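Local coordinates for protein amidohydrolase (Thermotoga maritima, PDB 3OOQ) that is probably a metal-dependent hydrolase of the amidohydrolase family, perhaps an allantoinase, at residues G58-E71 / R106-G120. Sequence-based numbering, arbitrary orientation.
Sequences GFVDAHSHIGLFEE and RALAGGVTSVMIVPG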
ATOM      1  N   GLY F  58      24.079  32.307  34.362  1.00 21.87           N
ATOM      2  CA  GLY F  58      23.772  31.534  33.150  1.00 21.64           C
ATOM      3  C   GLY F  58      22.276  31.603  32.876  1.00 22.77           C
ATOM      4  O   GLY F  58      21.467  31.585  33.817  1.00 22.59           O
ATOM      5  N   PHE F  59      21.897  31.674  31.598  1.00 24.11           N
ATOM      6  CA  PHE F  59      20.475  31.629  31.223  1.00 25.19           C
ATOM      7  C   PHE F  59      19.914  30.231  31.340  1.00 24.97           C
ATOM      8  O   PHE F  59      20.643  29.240  31.246  1.00 24.81           O
ATOM      9  CB  PHE F  59      20.228  32.188  29.823  1.00 26.13           C
ATOM     10  CG  PHE F  59      20.653  33.621  29.663  1.00 26.95           C
ATOM     11  CD1 PHE F  59      20.194  34.594  30.540  1.00 27.16           C
ATOM     12  CD2 PHE F  59      21.500  34.001  28.615  1.00 27.52           C
ATOM     13  CE1 PHE F  59      20.578  35.928  30.399  1.00 27.14           C
ATOM     14  CE2 PHE F  59      21.893  35.335  28.467  1.00 27.03           C
ATOM     15  CZ  PHE F  59      21.424  36.299  29.352  1.00 28.08           C
ATOM     16  N   VAL F  60      18.605  30.173  31.568  1.00 24.43           N
ATOM     17  CA  VAL F  60      17.930  28.942  31.909  1.00 23.71           C
ATOM     18  C   VAL F  60      16.741  28.819  30.973  1.00 22.83           C
ATOM     19  O   VAL F  60      15.828  29.638  31.011  1.00 21.94           O
ATOM     20  CB  VAL F  60      17.457  28.955  33.392  1.00 24.17           C
ATOM     21  CG1 VAL F  60      16.784  27.654  33.767  1.00 21.53           C
ATOM     22  CG2 VAL F  60      18.630  29.270  34.356  1.00 22.59           C
ATOM     23  N   ASP F  61      16.767  27.815  30.108  1.00 22.69           N
ATOM     24  CA  ASP F  61      15.638  27.603  29.218  1.00 23.55           C
ATOM     25  C   ASP F  61      14.726  26.533  29.778  1.00 22.94           C
ATOM     26  O   ASP F  61      15.111  25.363  29.878  1.00 23.55           O
ATOM     27  CB  ASP F  61      16.089  27.212  27.812  1.00 24.76           C
ATOM     28  CG  ASP F  61      14.998  27.421  26.784  1.00 33.93           C
ATOM     29  OD1 ASP F  61      13.862  26.966  27.011  1.00 25.74           O
ATOM     30  OD2 ASP F  61      15.267  28.053  25.748  1.00 25.88           O
ATOM     31  N   ALA F  62      13.516  26.938  30.138  1.00 21.51           N
ATOM     32  CA  ALA F  62      12.592  26.023  30.794  1.00 21.80           C
ATOM     33  C   ALA F  62      11.969  24.925  29.890  1.00 21.30           C
ATOM     34  O   ALA F  62      11.279  24.058  30.387  1.00 20.40           O
ATOM     35  CB  ALA F  62      11.509  26.807  31.499  1.00 21.79           C
ATOM     36  N   HIS F  63      12.243  24.937  28.585  1.00 21.89           N
ATOM     37  CA  HIS F  63      11.636  23.941  27.678  1.00 21.77           C
ATOM     38  C   HIS F  63      12.476  23.805  26.419  1.00 21.48           C
ATOM     39  O   HIS F  63      12.480  24.696  25.572  1.00 20.61           O
ATOM     40  CB  HIS F  63      10.195  24.336  27.321  1.00 22.09           C
ATOM     41  CG  HIS F  63       9.443  23.287  26.556  1.00 25.53           C
ATOM     42  ND1 HIS F  63       9.746  22.952  25.249  1.00 23.95           N
ATOM     43  CD2 HIS F  63       8.409  22.488  26.918  1.00 23.10           C
ATOM     44  CE1 HIS F  63       8.917  22.012  24.833  1.00 23.84           C
ATOM     45  NE2 HIS F  63       8.101  21.707  25.825  1.00 25.56           N
ATOM     46  N   SER F  64      13.173  22.678  26.290  1.00 21.67           N
ATOM     47  CA  SER F  64      14.143  22.536  25.209  1.00 22.01           C
ATOM     48  C   SER F  64      14.240  21.120  24.665  1.00 22.08           C
ATOM     49  O   SER F  64      14.016  20.142  25.388  1.00 22.31           O
ATOM     50  CB  SER F  64      15.533  22.953  25.709  1.00 21.39           C
ATOM     51  OG  SER F  64      16.383  23.237  24.620  1.00 21.91           O
ATOM     52  N   HIS F  65      14.645  21.016  23.407  1.00 21.99           N
ATOM     53  CA  HIS F  65      14.978  19.716  22.845  1.00 22.74           C
ATOM     54  C   HIS F  65      16.452  19.602  22.446  1.00 21.75           C
ATOM     55  O   HIS F  65      16.832  18.671  21.762  1.00 21.53           O
ATOM     56  CB  HIS F  65      14.028  19.365  21.698  1.00 24.97           C
ATOM     57  CG  HIS F  65      12.591  19.666  22.005  1.00 29.30           C
ATOM     58  ND1 HIS F  65      11.870  18.965  22.950  1.00 27.18           N
ATOM     59  CD2 HIS F  65      11.755  20.619  21.526  1.00 27.45           C
ATOM     60  CE1 HIS F  65      10.644  19.451  23.019  1.00 28.89           C
ATOM     61  NE2 HIS F  65      10.545  20.458  22.166  1.00 29.75           N
ATOM     62  N   ILE F  66      17.291  20.524  22.926  1.00 21.37           N
ATOM     63  CA  ILE F  66      18.735  20.432  22.686  1.00 20.27           C
ATOM     64  C   ILE F  66      19.250  19.070  23.141  1.00 19.86           C
ATOM     65  O   ILE F  66      18.770  18.510  24.131  1.00 20.09           O
ATOM     66  CB  ILE F  66      19.527  21.600  23.337  1.00 20.53           C
ATOM     67  CG1 ILE F  66      20.953  21.665  22.761  1.00 18.40           C
ATOM     68  CG2 ILE F  66      19.533  21.482  24.896  1.00 18.44           C
ATOM     69  CD1 ILE F  66      21.601  23.045  22.820  1.00 20.52           C
ATOM     70  N   GLY F  67      20.199  18.516  22.402  1.00 21.30           N
ATOM     71  CA  GLY F  67      20.722  17.196  22.713  1.00 22.38           C
ATOM     72  C   GLY F  67      19.827  16.057  22.247  1.00 23.71           C
ATOM     73  O   GLY F  67      20.320  14.953  21.997  1.00 24.61           O
ATOM     74  N   LEU F  68      18.521  16.309  22.141  1.00 24.40           N
ATOM     75  CA  LEU F  68      17.566  15.299  21.634  1.00 25.82           C
ATOM     76  C   LEU F  68      17.469  15.277  20.110  1.00 26.56           C
ATOM     77  O   LEU F  68      17.307  14.214  19.500  1.00 27.28           O
ATOM     78  CB  LEU F  68      16.151  15.522  22.199  1.00 26.33           C
ATOM     79  CG  LEU F  68      15.841  15.219  23.658  1.00 26.50           C
ATOM     80  CD1 LEU F  68      14.342  15.333  23.886  1.00 26.87           C
ATOM     81  CD2 LEU F  68      16.273  13.812  23.996  1.00 27.60           C
ATOM     82  N   PHE F  69      17.516  16.463  19.520  1.00 26.66           N
ATOM     83  CA  PHE F  69      17.421  16.649  18.088  1.00 27.75           C
ATOM     84  C   PHE F  69      18.793  17.183  17.676  1.00 26.20           C
ATOM     85  O   PHE F  69      18.992  18.391  17.591  1.00 26.79           O
ATOM     86  CB  PHE F  69      16.295  17.661  17.830  1.00 30.22           C
ATOM     87  CG  PHE F  69      15.894  17.814  16.393  1.00 49.43           C
ATOM     88  CD1 PHE F  69      16.828  17.725  15.366  1.00 32.78           C
ATOM     89  CD2 PHE F  69      14.564  18.102  16.069  1.00 32.88           C
ATOM     90  CE1 PHE F  69      16.453  17.886  14.027  1.00 49.94           C
ATOM     91  CE2 PHE F  69      14.178  18.276  14.736  1.00 49.62           C
ATOM     92  CZ  PHE F  69      15.127  18.166  13.716  1.00 33.70           C
ATOM     93  N   GLU F  70      19.748  16.279  17.480  1.00 25.11           N
ATOM     94  CA  GLU F  70      21.160  16.649  17.250  1.00 25.30           C
ATOM     95  C   GLU F  70      21.284  17.618  16.075  1.00 24.58           C
ATOM     96  O   GLU F  70      20.570  17.474  15.067  1.00 24.54           O
ATOM     97  CB  GLU F  70      22.022  15.389  16.980  1.00 25.98           C
ATOM     98  CG  GLU F  70      23.537  15.679  16.855  1.00 26.67           C
ATOM     99  CD  GLU F  70      24.404  14.484  16.438  1.00 26.51           C
ATOM    100  OE1 GLU F  70      23.922  13.334  16.324  1.00 26.71           O
ATOM    101  OE2 GLU F  70      25.612  14.711  16.228  1.00 27.79           O
ATOM    102  N   GLU F  71      22.168  18.602  16.200  1.00 23.24           N
ATOM    103  CA  GLU F  71      22.338  19.586  15.143  1.00 22.95           C
ATOM    104  C   GLU F  71      23.282  19.088  14.053  1.00 23.23           C
ATOM    105  O   GLU F  71      24.242  18.371  14.327  1.00 23.42           O
ATOM    106  CB  GLU F  71      22.809  20.940  15.696  1.00 22.87           C
ATOM    107  CG  GLU F  71      22.893  22.060  14.615  1.00 22.30           C
ATOM    108  CD  GLU F  71      23.007  23.472  15.201  1.00 22.80           C
ATOM    109  OE1 GLU F  71      23.446  23.604  16.362  1.00 23.08           O
ATOM    110  OE2 GLU F  71      22.670  24.464  14.504  1.00 22.89           O
ATOM    111  N   ARG F 106      27.484  25.802  21.230  1.00 26.22           N
ATOM    112  CA  ARG F 106      26.886  26.999  20.656  1.00 26.19           C
ATOM    113  C   ARG F 106      25.945  27.676  21.654  1.00 25.43           C
ATOM    114  O   ARG F 106      25.886  28.902  21.703  1.00 26.33           O
ATOM    115  CB  ARG F 106      26.155  26.667  19.347  1.00 26.92           C
ATOM    116  CG  ARG F 106      27.096  26.292  18.198  1.00 27.12           C
ATOM    117  CD  ARG F 106      26.321  25.830  16.966  1.00 27.27           C
ATOM    118  NE  ARG F 106      27.221  25.540  15.848  1.00 27.89           N
ATOM    119  CZ  ARG F 106      27.258  24.400  15.150  1.00 28.11           C
ATOM    120  NH1 ARG F 106      26.419  23.396  15.394  1.00 27.36           N
ATOM    121  NH2 ARG F 106      28.135  24.281  14.166  1.00 28.32           N
ATOM    122  N   ALA F 107      25.242  26.885  22.466  1.00 23.94           N
ATOM    123  CA  ALA F 107      24.357  27.442  23.515  1.00 23.05           C
ATOM    124  C   ALA F 107      25.148  28.158  24.635  1.00 23.22           C
ATOM    125  O   ALA F 107      24.748  29.224  25.109  1.00 22.79           O
ATOM    126  CB  ALA F 107      23.474  26.365  24.097  1.00 21.42           C
ATOM    127  N   LEU F 108      26.266  27.554  25.033  1.00 23.30           N
ATOM    128  CA  LEU F 108      27.219  28.183  25.949  1.00 23.92           C
ATOM    129  C   LEU F 108      27.752  29.503  25.374  1.00 24.59           C
ATOM    130  O   LEU F 108      27.810  30.503  26.084  1.00 26.38           O
ATOM    131  CB  LEU F 108      28.355  27.208  26.293  1.00 24.00           C
ATOM    132  CG  LEU F 108      27.985  25.963  27.128  1.00 23.45           C
ATOM    133  CD1 LEU F 108      29.113  24.920  27.114  1.00 24.52           C
ATOM    134  CD2 LEU F 108      27.625  26.329  28.579  1.00 23.94           C
ATOM    135  N   ALA F 109      28.115  29.515  24.094  1.00 23.02           N
ATOM    136  CA  ALA F 109      28.515  30.739  23.412  1.00 22.62           C
ATOM    137  C   ALA F 109      27.396  31.805  23.348  1.00 23.06           C
ATOM    138  O   ALA F 109      27.660  32.959  23.003  1.00 23.43           O
ATOM    139  CB  ALA F 109      29.076  30.421  21.974  1.00 22.11           C
ATOM    140  N   GLY F 110      26.157  31.409  23.649  1.00 22.47           N
ATOM    141  CA  GLY F 110      25.058  32.362  23.798  1.00 22.64           C
ATOM    142  C   GLY F 110      24.644  32.588  25.246  1.00 22.67           C
ATOM    143  O   GLY F 110      23.651  33.259  25.529  1.00 22.38           O
ATOM    144  N   GLY F 111      25.393  31.997  26.165  1.00 23.27           N
ATOM    145  CA  GLY F 111      25.230  32.272  27.583  1.00 23.45           C
ATOM    146  C   GLY F 111      24.202  31.435  28.299  1.00 22.97           C
ATOM    147  O   GLY F 111      23.812  31.776  29.402  1.00 23.47           O
ATOM    148  N   VAL F 112      23.770  30.333  27.680  1.00 22.69           N
ATOM    149  CA  VAL F 112      22.813  29.410  28.285  1.00 21.65           C
ATOM    150  C   VAL F 112      23.532  28.258  28.986  1.00 21.62           C
ATOM    151  O   VAL F 112      24.367  27.567  28.387  1.00 21.33           O
ATOM    152  CB  VAL F 112      21.836  28.831  27.222  1.00 21.75           C
ATOM    153  CG1 VAL F 112      20.807  27.917  27.882  1.00 19.12           C
ATOM    154  CG2 VAL F 112      21.122  29.965  26.493  1.00 20.19           C
ATOM    155  N   THR F 113      23.198  28.026  30.251  1.00 21.49           N
ATOM    156  CA  THR F 113      23.916  27.013  31.018  1.00 22.16           C
ATOM    157  C   THR F 113      23.048  25.842  31.473  1.00 22.57           C
ATOM    158  O   THR F 113      23.550  24.737  31.646  1.00 24.08           O
ATOM    159  CB  THR F 113      24.608  27.635  32.254  1.00 22.94           C
ATOM    160  OG1 THR F 113      23.628  28.316  33.047  1.00 23.02           O
ATOM    161  CG2 THR F 113      25.692  28.612  31.829  1.00 23.06           C
ATOM    162  N   SER F 114      21.758  26.084  31.676  1.00 21.98           N
ATOM    163  CA  SER F 114      20.822  25.051  32.163  1.00 22.17           C
ATOM    164  C   SER F 114      19.555  25.018  31.312  1.00 21.68           C
ATOM    165  O   SER F 114      19.083  26.058  30.863  1.00 21.64           O
ATOM    166  CB  SER F 114      20.421  25.316  33.629  1.00 22.30           C
ATOM    167  OG  SER F 114      21.536  25.218  34.509  1.00 28.60           O
ATOM    168  N   VAL F 115      19.000  23.827  31.114  1.00 20.87           N
ATOM    169  CA  VAL F 115      17.756  23.671  30.365  1.00 20.64           C
ATOM    170  C   VAL F 115      16.962  22.504  30.924  1.00 21.22           C
ATOM    171  O   VAL F 115      17.526  21.555  31.482  1.00 21.41           O
ATOM    172  CB  VAL F 115      18.002  23.396  28.825  1.00 20.71           C
ATOM    173  CG1 VAL F 115      18.885  24.474  28.189  1.00 23.51           C
ATOM    174  CG2 VAL F 115      18.674  22.040  28.625  1.00 23.29           C
HETATM  175  N   MSE F 116      15.652  22.567  30.776  1.00 23.05           N
HETATM  176  CA  MSE F 116      14.886  21.341  30.836  1.00 25.64           C
HETATM  177  C   MSE F 116      14.795  20.696  29.442  1.00 23.84           C
HETATM  178  O   MSE F 116      14.266  21.283  28.491  1.00 22.66           O
HETATM  179  CB  MSE F 116      13.502  21.503  31.445  1.00 30.44           C
HETATM  180  CG  MSE F 116      13.006  20.112  31.909  1.00 20.94           C
HETATM  181 SE   MSE F 116      11.237  19.983  32.439  1.00 39.63          SE
HETATM  182  CE  MSE F 116      10.341  20.753  30.861  1.00 22.10           C
ATOM    183  N   ILE F 117      15.356  19.496  29.336  1.00 22.71           N
ATOM    184  CA  ILE F 117      15.184  18.686  28.150  1.00 21.96           C
ATOM    185  C   ILE F 117      13.884  17.922  28.329  1.00 21.29           C
ATOM    186  O   ILE F 117      13.606  17.372  29.407  1.00 21.60           O
ATOM    187  CB  ILE F 117      16.373  17.731  27.908  1.00 23.04           C
ATOM    188  CG1 ILE F 117      16.694  16.927  29.174  1.00 26.24           C
ATOM    189  CG2 ILE F 117      17.571  18.534  27.397  1.00 26.43           C
ATOM    190  CD1 ILE F 117      17.672  15.760  28.985  1.00 24.26           C
ATOM    191  N   VAL F 118      13.076  17.907  27.277  1.00 20.67           N
ATOM    192  CA  VAL F 118      11.721  17.372  27.346  1.00 20.01           C
ATOM    193  C   VAL F 118      11.366  16.730  25.978  1.00 19.84           C
ATOM    194  O   VAL F 118      11.863  17.181  24.938  1.00 19.87           O
ATOM    195  CB  VAL F 118      10.762  18.519  27.776  1.00 20.33           C
ATOM    196  CG1 VAL F 118      10.678  19.627  26.714  1.00 19.58           C
ATOM    197  CG2 VAL F 118       9.401  18.036  28.159  1.00 19.42           C
ATOM    198  N   PRO F 119      10.526  15.674  25.973  1.00 20.12           N
ATOM    199  CA  PRO F 119       9.984  15.238  24.688  1.00 20.08           C
ATOM    200  C   PRO F 119       9.171  16.360  24.005  1.00 20.52           C
ATOM    201  O   PRO F 119       8.773  17.351  24.656  1.00 20.19           O
ATOM    202  CB  PRO F 119       9.059  14.070  25.063  1.00 20.22           C
ATOM    203  CG  PRO F 119       9.509  13.595  26.399  1.00 19.57           C
ATOM    204  CD  PRO F 119      10.036  14.843  27.096  1.00 20.55           C
ATOM    205  N   GLY F 120       8.948  16.206  22.702  1.00 20.45           N
ATOM    206  CA  GLY F 120       8.143  17.139  21.920  1.00 20.83           C
ATOM    207  C   GLY F 120       6.636  16.951  22.115  1.00 22.05           C
ATOM    208  O   GLY F 120       6.172  16.445  23.147  1.00 22.68           O
TER
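Val118 sets a methyl squarely over the imidazole of His63: CG1 stands 3.5 Å from the ring centroid, 12° off the normal, a CH-pi contact across the ends of two parallel strands. Val118 turns CG1 into the space between its backbone N and carbonyl carbon (chi1 66°), which lays it over the ring. NE2 of the same ring is hydrogen-bonded to Lys151 NZ, and His251 packs edge-to-face with it. Next door, His65 bends its ring back so that ND1 gives a 2.7 Å hydrogen bond to Val118 O; the carbonyl oxygen lies at the ring edge, close to its plane, while CE1 comes close to Pro119 O. A leucine in place of His65 would probably leave Val118 O without this donor, and a side chain with no N-H to fix its rotation. Behind the histidines the strands pair in parallel, Asp61 N on Ser114 O at 3.0 Å and Met116 N on Asp61 O nearly in line with the carbonyl. Two beta bulges interrupt the ladder. At the first, Phe59 O takes Thr113 N and, weakly, Ser114 N; at the second, Asp61 OD1 receives His63 N through its anti lone pair, an Asx turn at the corner. Ile66 crosses Val115 at about a right angle, CG2 to CG2 3.9 Å, and its CD1 touches Ala107 CB at 4.0 Å. Arg106 NH1 meets Glu71 OE1 at 3.1 Å in a weakly bonded salt bridge, carboxylate and guanidinium planes 69° apart; Glu71 OE2 pairs with Arg278 of a neighbouring subunit. Helix 103-108 ends in a Schellman motif with Gly111 at C-prime. Adjacent parallel strands with a His-X-His ending the first are the hallmark of the amidohydrolase TIM barrel, where, in relatives, the two histidines commonly bind metal.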